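Local atomic coordinates of putative D-arabinose 5-phosphate isomerase (Klebsiella pneumoniae subsp. pneumoniae, PDB entry 3K2V), a protein that probably interconverts D-arabinose 5-phosphate and D-ribulose 5-phosphate, and through the CBS-domain pair of this fragment binds the sugar nucleotide CMP-Kdo. Residues L118-M121 with Q122-H125; I76-D79 with G80-R83; I66-D69 with D70-I74. All coordinates share one frame; numbering follows the deposited sequence. Where two conformers were deposited one is given.

Contact 1: residues L118-M121 with Q122-H125; sequences LNLM and QSRH. With CMK (cytidine 5'-monophosphate 3-deoxy-beta-D-gulo-oct-2-ulo-pyranosonic acid), chain C.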
loop_
_atom_site.group_PDB
_atom_site.type_symbol
_atom_site.label_atom_id
_atom_site.label_comp_id
_atom_site.label_asym_id
_atom_site.label_seq_id
_atom_site.Cartn_x
_atom_site.Cartn_y
_atom_site.Cartn_z
ATOM N N LEU A 118 5.923 -14.084 1.444
ATOM C CA LEU A 118 5.021 -13.658 0.366
ATOM C C LEU A 118 3.646 -14.292 0.536
ATOM O O LEU A 118 2.615 -13.615 0.395
ATOM C CB LEU A 118 5.627 -14.037 -0.982
ATOM C CG LEU A 118 4.806 -13.752 -2.243
ATOM C CD1 LEU A 118 4.613 -12.250 -2.403
ATOM C CD2 LEU A 118 5.531 -14.380 -3.425
ATOM N N ASN A 119 3.637 -15.592 0.822
ATOM C CA ASN A 119 2.390 -16.331 1.002
ATOM C C ASN A 119 1.573 -15.752 2.147
ATOM O O ASN A 119 0.361 -15.596 2.014
ATOM C CB ASN A 119 2.643 -17.836 1.225
ATOM C CG ASN A 119 2.978 -18.580 -0.071
ATOM O OD1 ASN A 119 2.669 -18.122 -1.155
ATOM N ND2 ASN A 119 3.621 -19.741 0.055
ATOM N N LEU A 120 2.242 -15.399 3.247
ATOM C CA LEU A 120 1.575 -14.783 4.396
ATOM C C LEU A 120 0.997 -13.441 4.012
ATOM O O LEU A 120 -0.154 -13.119 4.367
ATOM C CB LEU A 120 2.543 -14.617 5.583
ATOM C CG LEU A 120 1.944 -13.952 6.829
ATOM C CD1 LEU A 120 0.819 -14.829 7.428
ATOM C CD2 LEU A 120 3.002 -13.670 7.880
HETATM N N MSE A 121 1.770 -12.651 3.279
HETATM C CA MSE A 121 1.309 -11.316 2.885
HETATM C C MSE A 121 0.085 -11.414 1.963
HETATM O O MSE A 121 -0.882 -10.659 2.116
HETATM C CB MSE A 121 2.443 -10.501 2.245
HETATM C CG MSE A 121 3.465 -9.996 3.268
HETATM SE SE MSE A 121 4.806 -8.714 2.541
HETATM C CE MSE A 121 6.307 -9.909 2.269
ATOM N N GLN A 122 0.133 -12.367 1.033
ATOM C CA GLN A 122 -0.987 -12.639 0.131
ATOM C C GLN A 122 -2.211 -13.055 0.901
ATOM O O GLN A 122 -3.286 -12.545 0.644
ATOM C CB GLN A 122 -0.656 -13.773 -0.848
ATOM C CG GLN A 122 0.264 -13.368 -1.953
ATOM C CD GLN A 122 -0.397 -12.421 -2.906
ATOM O OE1 GLN A 122 -0.165 -11.207 -2.844
ATOM N NE2 GLN A 122 -1.263 -12.949 -3.771
ATOM N N SER A 123 -2.051 -13.992 1.829
ATOM C CA SER A 123 -3.198 -14.514 2.561
ATOM C C SER A 123 -3.786 -13.497 3.531
ATOM O O SER A 123 -4.986 -13.538 3.805
ATOM C CB SER A 123 -2.878 -15.829 3.259
ATOM O OG SER A 123 -2.110 -15.634 4.417
ATOM N N ARG A 124 -2.979 -12.554 4.010
ATOM C CA ARG A 124 -3.483 -11.501 4.890
ATOM C C ARG A 124 -3.770 -10.174 4.193
ATOM O O ARG A 124 -4.272 -9.251 4.828
ATOM C CB ARG A 124 -2.508 -11.258 6.049
ATOM C CG ARG A 124 -2.124 -12.503 6.845
ATOM C CD ARG A 124 -3.321 -13.173 7.480
ATOM N NE ARG A 124 -3.859 -12.347 8.563
ATOM C CZ ARG A 124 -3.440 -12.384 9.831
ATOM N NH1 ARG A 124 -2.465 -13.213 10.215
ATOM N NH2 ARG A 124 -4.008 -11.583 10.727
ATOM N N HIS A 125 -3.472 -10.069 2.901
ATOM C CA HIS A 125 -3.666 -8.818 2.145
ATOM C C HIS A 125 -2.960 -7.613 2.753
ATOM O O HIS A 125 -3.545 -6.546 2.931
ATOM C CB HIS A 125 -5.156 -8.547 1.911
ATOM C CG HIS A 125 -5.849 -9.696 1.254
ATOM N ND1 HIS A 125 -6.115 -9.733 -0.101
ATOM C CD2 HIS A 125 -6.255 -10.888 1.755
ATOM C CE1 HIS A 125 -6.694 -10.885 -0.397
ATOM N NE2 HIS A 125 -6.781 -11.608 0.711
HETATM N N1C CMK C . -1.198 -4.975 9.538
HETATM C C2C CMK C . -0.696 -5.765 10.584
HETATM N N3C CMK C . 0.620 -6.216 10.478
HETATM C C4C CMK C . 1.423 -5.973 9.374
HETATM C C5C CMK C . 0.922 -5.185 8.325
HETATM C C6C CMK C . -0.395 -4.697 8.416
HETATM O O2C CMK C . -1.360 -6.029 11.600
HETATM N N4C CMK C . 2.675 -6.481 9.398
HETATM C "C1'" CMK C . -2.613 -4.467 9.649
HETATM C "C2'" CMK C . -2.726 -2.971 9.328
HETATM O "O2'" CMK C . -2.484 -2.231 10.533
HETATM C "C3'" CMK C . -4.175 -2.866 8.852
HETATM C "C4'" CMK C . -4.437 -4.240 8.202
HETATM O "O4'" CMK C . -3.356 -5.161 8.655
HETATM O "O3'" CMK C . -5.032 -2.695 9.967
HETATM C "C5'" CMK C . -4.303 -4.225 6.687
HETATM O "O5'" CMK C . -3.042 -3.644 6.259
HETATM P PA CMK C . -3.123 -2.506 5.068
HETATM O O1A CMK C . -3.813 -1.303 5.609
HETATM O O2A CMK C . -1.746 -2.185 4.579
HETATM O O6 CMK C . -4.861 -3.656 1.767
HETATM C C2 CMK C . -4.764 -2.668 2.822
HETATM O O2 CMK C . -3.990 -3.263 3.907
HETATM C C3 CMK C . -4.090 -1.414 2.237
HETATM C C4 CMK C . -4.684 -0.971 0.882
HETATM O O4 CMK C . -3.908 0.136 0.337
HETATM C C5 CMK C . -4.764 -2.114 -0.106
HETATM C C6 CMK C . -5.561 -3.224 0.570
HETATM C C7 CMK C . -5.679 -4.473 -0.293
HETATM C C1 CMK C . -6.132 -2.377 3.468
HETATM O O1X CMK C . -6.625 -3.320 4.127
HETATM O O1Y CMK C . -6.640 -1.244 3.351
HETATM O O5 CMK C . -3.449 -2.594 -0.474
HETATM C C8 CMK C . -6.633 -5.495 0.345
HETATM O O8 CMK C . -6.501 -6.720 -0.371
HETATM O O7 CMK C . -6.187 -4.115 -1.562
#
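Leu120 and Arg124 meet along the last turn of helix 114-124, one turn apart. The contact is local and sits at the C-terminal end of the helix in the second CBS domain. A Schellman motif ends the helix there, with His125 as its C-prime residue at positive phi. In this motif Ile126 N turns back to Met121 O, and the bond from His125 N to Gln122 O is weak.

The preceding turn is regular. Gln122 N donates to Leu118 O at 2.9 Å, and Ser123 N and Arg124 N reach Asn119 O and Leu120 O in the same way. The side chains of Leu120 and Arg124 lie alongside each other and point the same way, with Leu120 CD1 3.8 Å from Arg124 CG. Gln122 folds back, its CG 3.3 Å from Leu118 O. Gln122 OE1 is hydrogen-bonded to His144 ND1 of the second subunit.

The Schellman turn carries His125 to the ligand. The carbonyl oxygen Gln122 O lies 3.5 Å above the imidazole plane, over the ring centre. A chi1 of -54° sets the ring beside O8. His125 ND1 makes a weak, bent bond of 3.0 Å to O8 of the Kdo sugar, with an N-H...O angle of 122°.

Contact 2: residues I76-D79 with G80-R83; sequences IFTD and GDLR. With CMK (cytidine 5'-monophosphate 3-deoxy-beta-D-gulo-oct-2-ulo-pyranosonic acid), chain C.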
loop_
_atom_site.group_PDB
_atom_site.type_symbol
_atom_site.label_atom_id
_atom_site.label_comp_id
_atom_site.label_asym_id
_atom_site.label_seq_id
_atom_site.Cartn_x
_atom_site.Cartn_y
_atom_site.Cartn_z
ATOM N N ILE A 76 1.229 -1.216 15.105
ATOM C CA ILE A 76 1.633 -0.732 13.799
ATOM C C ILE A 76 0.574 0.218 13.265
ATOM O O ILE A 76 -0.568 0.235 13.745
ATOM C CB ILE A 76 1.866 -1.881 12.760
ATOM C CG1 ILE A 76 0.547 -2.485 12.263
ATOM C CG2 ILE A 76 2.788 -2.946 13.317
ATOM C CD1 ILE A 76 0.089 -3.623 13.065
ATOM N N PHE A 77 0.969 1.007 12.277
ATOM C CA PHE A 77 0.058 1.927 11.587
ATOM C C PHE A 77 0.465 2.028 10.135
ATOM O O PHE A 77 1.624 2.342 9.832
ATOM C CB PHE A 77 0.113 3.269 12.258
ATOM C CG PHE A 77 -0.980 4.215 11.830
ATOM C CD1 PHE A 77 -2.251 4.084 12.337
ATOM C CD2 PHE A 77 -0.714 5.252 10.960
ATOM C CE1 PHE A 77 -3.290 4.989 11.960
ATOM C CE2 PHE A 77 -1.718 6.161 10.588
ATOM C CZ PHE A 77 -2.993 6.027 11.092
ATOM N N THR A 78 -0.484 1.751 9.245
ATOM C CA THR A 78 -0.262 1.792 7.802
ATOM C C THR A 78 -1.018 2.956 7.149
ATOM O O THR A 78 -1.903 3.564 7.768
ATOM C CB THR A 78 -0.777 0.494 7.134
ATOM O OG1 THR A 78 -2.208 0.449 7.208
ATOM C CG2 THR A 78 -0.182 -0.766 7.789
ATOM N N ASP A 79 -0.702 3.243 5.881
ATOM C CA ASP A 79 -1.466 4.232 5.115
ATOM C C ASP A 79 -2.949 3.848 5.028
ATOM O O ASP A 79 -3.824 4.697 5.107
ATOM C CB ASP A 79 -0.880 4.406 3.712
ATOM C CG ASP A 79 0.480 5.121 3.716
ATOM O OD1 ASP A 79 0.820 5.793 4.725
ATOM O OD2 ASP A 79 1.221 5.008 2.709
ATOM N N GLY A 80 -3.237 2.554 4.894
ATOM C CA GLY A 80 -4.621 2.091 4.934
ATOM C C GLY A 80 -5.334 2.426 6.254
ATOM O O GLY A 80 -6.516 2.765 6.259
ATOM N N ASP A 81 -4.623 2.280 7.361
ATOM C CA ASP A 81 -5.158 2.637 8.670
ATOM C C ASP A 81 -5.550 4.121 8.752
ATOM O O ASP A 81 -6.557 4.458 9.375
ATOM C CB ASP A 81 -4.165 2.298 9.777
ATOM C CG ASP A 81 -3.970 0.799 9.957
ATOM O OD1 ASP A 81 -4.931 0.028 9.741
ATOM O OD2 ASP A 81 -2.853 0.400 10.323
ATOM N N LEU A 82 -4.756 4.993 8.132
ATOM C CA LEU A 82 -5.071 6.424 8.098
ATOM C C LEU A 82 -6.399 6.659 7.396
ATOM O O LEU A 82 -7.258 7.395 7.896
ATOM C CB LEU A 82 -3.971 7.248 7.447
ATOM C CG LEU A 82 -4.217 8.754 7.396
ATOM C CD1 LEU A 82 -4.296 9.320 8.825
ATOM C CD2 LEU A 82 -3.122 9.479 6.578
ATOM N N ARG A 83 -6.594 6.016 6.246
ATOM C CA ARG A 83 -7.875 6.114 5.560
ATOM C C ARG A 83 -9.024 5.669 6.448
ATOM O O ARG A 83 -10.044 6.341 6.544
ATOM C CB ARG A 83 -7.847 5.319 4.230
ATOM C CG ARG A 83 -9.229 5.075 3.639
ATOM C CD ARG A 83 -9.192 4.396 2.314
ATOM N NE ARG A 83 -8.232 3.346 2.278
ATOM C CZ ARG A 83 -8.425 2.124 2.740
ATOM N NH1 ARG A 83 -7.460 1.276 2.622
ATOM N NH2 ARG A 83 -9.596 1.755 3.295
HETATM N N1C CMK C . -1.198 -4.975 9.538
HETATM C C2C CMK C . -0.696 -5.765 10.584
HETATM N N3C CMK C . 0.620 -6.216 10.478
HETATM C C4C CMK C . 1.423 -5.973 9.374
HETATM C C5C CMK C . 0.922 -5.185 8.325
HETATM C C6C CMK C . -0.395 -4.697 8.416
HETATM O O2C CMK C . -1.360 -6.029 11.600
HETATM N N4C CMK C . 2.675 -6.481 9.398
HETATM C "C1'" CMK C . -2.613 -4.467 9.649
HETATM C "C2'" CMK C . -2.726 -2.971 9.328
HETATM O "O2'" CMK C . -2.484 -2.231 10.533
HETATM C "C3'" CMK C . -4.175 -2.866 8.852
HETATM C "C4'" CMK C . -4.437 -4.240 8.202
HETATM O "O4'" CMK C . -3.356 -5.161 8.655
HETATM O "O3'" CMK C . -5.032 -2.695 9.967
HETATM C "C5'" CMK C . -4.303 -4.225 6.687
HETATM O "O5'" CMK C . -3.042 -3.644 6.259
HETATM P PA CMK C . -3.123 -2.506 5.068
HETATM O O1A CMK C . -3.813 -1.303 5.609
HETATM O O2A CMK C . -1.746 -2.185 4.579
HETATM O O6 CMK C . -4.861 -3.656 1.767
HETATM C C2 CMK C . -4.764 -2.668 2.822
HETATM O O2 CMK C . -3.990 -3.263 3.907
HETATM C C3 CMK C . -4.090 -1.414 2.237
HETATM C C4 CMK C . -4.684 -0.971 0.882
HETATM O O4 CMK C . -3.908 0.136 0.337
HETATM C C5 CMK C . -4.764 -2.114 -0.106
HETATM C C6 CMK C . -5.561 -3.224 0.570
HETATM C C7 CMK C . -5.679 -4.473 -0.293
HETATM C C1 CMK C . -6.132 -2.377 3.468
HETATM O O1X CMK C . -6.625 -3.320 4.127
HETATM O O1Y CMK C . -6.640 -1.244 3.351
HETATM O O5 CMK C . -3.449 -2.594 -0.474
HETATM C C8 CMK C . -6.633 -5.495 0.345
HETATM O O8 CMK C . -6.501 -6.720 -0.371
HETATM O O7 CMK C . -6.187 -4.115 -1.562
#
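Thr78 and Asp81 hold each other by two reciprocal hydrogen bonds. Asp81 N donates to Thr78 OG1 at 3.0 Å. Thr78 N donates to Asp81 OD2 at 2.9 Å, meeting the carboxylate on its anti side and 33° out of its plane. Backbone bonds from Leu82 N to Thr78 O and from Arg83 N to Asp79 O start the helix.

Apolar contacts lie beside this polar pair. Asp81 CB sits over one face of the Phe77 ring, 3.9 Å from its centroid, in a CH-pi contact. With chi1 at -168°, CG of Phe77 swings away from its own N, which carries the ring over to Asp81 CB and Leu82 CB. Helices 49-59 and 97-100 pack on the same ring.

The reciprocal bonds form a capping box. Thr78 is the N-cap where strand 73-78 passes into helix 79-86 of the first CBS domain.

Thr78 and Asp81 also bind CMP-Kdo, and Arg83 joins them. Thr78 OG1 donates to phosphate oxygen O1A at 2.9 Å. The Asp81 carboxylate accepts a hydrogen bond from each ribose hydroxyl, O3' on OD1 and O2' on OD2 (both 2.7 Å). OD1 also forms a salt bridge with Arg84. Gly80 CA passes 3.6 Å from O1A. Arg83 NH1 donates to the Kdo carboxylate oxygen O1Y at 2.7 Å, close to the guanidinium plane. Asp79 of the second subunit forms a salt bridge with Arg83 NE.

Contact 3: residues I66-D69 with D70-I74; sequences ICDD and DMNII
Asp68 OD1 is gripped by two backbone N-H groups. Asp70 N donates to it at 2.8 Å, closing an Asx turn, and Asn72 N at 3.0 Å. They arrive from opposite faces of the carboxylate plane, each well out of that plane. CG of Asp68 lies between its backbone N and carbonyl carbon (chi1 71°), which turns the carboxylate in over the loop.

A water joins Asp68 OD2, Asp70 OD2 and Asn72 ND2. It donates to both carboxylates and accepts from the amide. This probably eases the repulsion between the two acids, as Asp68 OD1 and Asp70 OD2 are 4.4 Å apart.

Behind the loop, the backbones pair by bonds from Asp68 N to Asn72 O at 3.0 Å and from Ile74 N to Ile66 O at 2.8 Å. Between these bonds, Cys67 and Ile73 form an antiparallel non-hydrogen-bonded pair. Cys67 SG touches the methyl CE of selenomethionine Met71 at 3.9 Å. Ile74 CD1 reaches back to Asp68 CB at 3.9 Å.

The bend is a type I turn from Asp68 to Met71, closed by Met71 N on Asp68 O. Met71 has left-handed phi and psi, giving the G1 bulge at the tip of the 3:5 beta hairpin of strands 63-67 and 73-78.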
loop_
_atom_site.group_PDB
_atom_site.type_symbol
_atom_site.label_atom_id
_atom_site.label_comp_id
_atom_site.label_asym_id
_atom_site.label_seq_id
_atom_site.Cartn_x
_atom_site.Cartn_y
_atom_site.Cartn_z
ATOM N N ILE A 66 5.103 0.896 16.130
ATOM C CA ILE A 66 5.109 1.630 17.375
ATOM C C ILE A 66 5.748 0.672 18.379
ATOM O O ILE A 66 5.252 -0.444 18.582
ATOM C CB ILE A 66 3.695 2.014 17.853
ATOM C CG1 ILE A 66 3.007 2.984 16.867
ATOM C CG2 ILE A 66 3.785 2.691 19.243
ATOM C CD1 ILE A 66 2.366 2.344 15.624
ATOM N N CYS A 67 6.870 1.091 18.949
ATOM C CA CYS A 67 7.706 0.251 19.818
ATOM C C CYS A 67 7.940 0.909 21.157
ATOM O O CYS A 67 7.946 2.130 21.268
ATOM C CB CYS A 67 9.074 0.008 19.164
ATOM S SG CYS A 67 8.989 -0.982 17.673
ATOM N N ASP A 68 8.177 0.096 22.179
ATOM C CA ASP A 68 8.633 0.618 23.454
ATOM C C ASP A 68 10.156 0.831 23.446
ATOM O O ASP A 68 10.814 0.643 22.407
ATOM C CB ASP A 68 8.167 -0.275 24.601
ATOM C CG ASP A 68 8.871 -1.611 24.654
ATOM O OD1 ASP A 68 9.942 -1.821 23.991
ATOM O OD2 ASP A 68 8.334 -2.466 25.398
ATOM N N ASP A 69 10.711 1.215 24.595
ATOM C CA ASP A 69 12.133 1.555 24.692
ATOM C C ASP A 69 13.040 0.362 24.494
ATOM O O ASP A 69 14.210 0.549 24.248
ATOM C CB ASP A 69 12.477 2.209 26.038
ATOM C CG ASP A 69 11.911 3.615 26.164
ATOM O OD1 ASP A 69 11.619 4.257 25.119
ATOM O OD2 ASP A 69 11.762 4.081 27.318
ATOM N N ASP A 70 12.503 -0.847 24.634
ATOM C CA ASP A 70 13.259 -2.078 24.397
ATOM C C ASP A 70 13.102 -2.613 22.972
ATOM O O ASP A 70 13.526 -3.732 22.684
ATOM C CB ASP A 70 12.811 -3.146 25.402
ATOM C CG ASP A 70 13.052 -2.713 26.856
ATOM O OD1 ASP A 70 14.188 -2.308 27.178
ATOM O OD2 ASP A 70 12.098 -2.763 27.664
HETATM N N MSE A 71 12.482 -1.821 22.092
HETATM C CA MSE A 71 12.160 -2.231 20.721
HETATM C C MSE A 71 11.201 -3.420 20.651
HETATM O O MSE A 71 11.198 -4.164 19.677
HETATM C CB MSE A 71 13.431 -2.495 19.888
HETATM C CG MSE A 71 14.204 -1.246 19.516
HETATM SE SE MSE A 71 13.192 0.007 18.392
HETATM C CE MSE A 71 12.790 -1.160 17.006
ATOM N N ASN A 72 10.358 -3.590 21.664
ATOM C CA ASN A 72 9.254 -4.515 21.564
ATOM C C ASN A 72 8.084 -3.859 20.841
ATOM O O ASN A 72 7.799 -2.684 21.037
ATOM C CB ASN A 72 8.802 -4.964 22.941
ATOM C CG ASN A 72 9.803 -5.858 23.604
ATOM O OD1 ASN A 72 10.369 -6.746 22.971
ATOM N ND2 ASN A 72 10.033 -5.634 24.892
ATOM N N ILE A 73 7.415 -4.636 20.020
ATOM C CA ILE A 73 6.322 -4.158 19.190
ATOM C C ILE A 73 5.098 -3.946 20.068
ATOM O O ILE A 73 4.663 -4.858 20.745
ATOM C CB ILE A 73 5.967 -5.214 18.120
ATOM C CG1 ILE A 73 7.170 -5.460 17.182
ATOM C CG2 ILE A 73 4.740 -4.816 17.320
ATOM C CD1 ILE A 73 7.113 -6.831 16.476
ATOM N N ILE A 74 4.553 -2.738 20.031
ATOM C CA ILE A 74 3.297 -2.425 20.686
ATOM C C ILE A 74 2.184 -2.416 19.637
ATOM O O ILE A 74 1.086 -2.900 19.880
ATOM C CB ILE A 74 3.363 -1.061 21.362
ATOM C CG1 ILE A 74 4.511 -1.022 22.364
ATOM C CG2 ILE A 74 1.982 -0.703 22.042
ATOM C CD1 ILE A 74 4.645 0.365 23.030
HETATM O O HOH W 1 9.734 -3.806 27.041
#

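Along the chain the order is contact 3, contact 2, contact 1. Contacts 3 and 2 lie in the first CBS domain and share strand 73-78. Their centres are about 18 Å apart, and they touch where Ile66 CD1 packs on the backbone of Ile76 and Phe77. The hairpin turn thus lies at one end of this strand and the capped helix start at the other. Contact 1 belongs to the second CBS domain. Its centre is about 17 Å from that of contact 2 and about 24 Å from that of contact 3. Contacts 1 and 2 do not touch directly, but both reach the same CMP-Kdo and the second subunit. The ligand therefore bridges the two CBS domains.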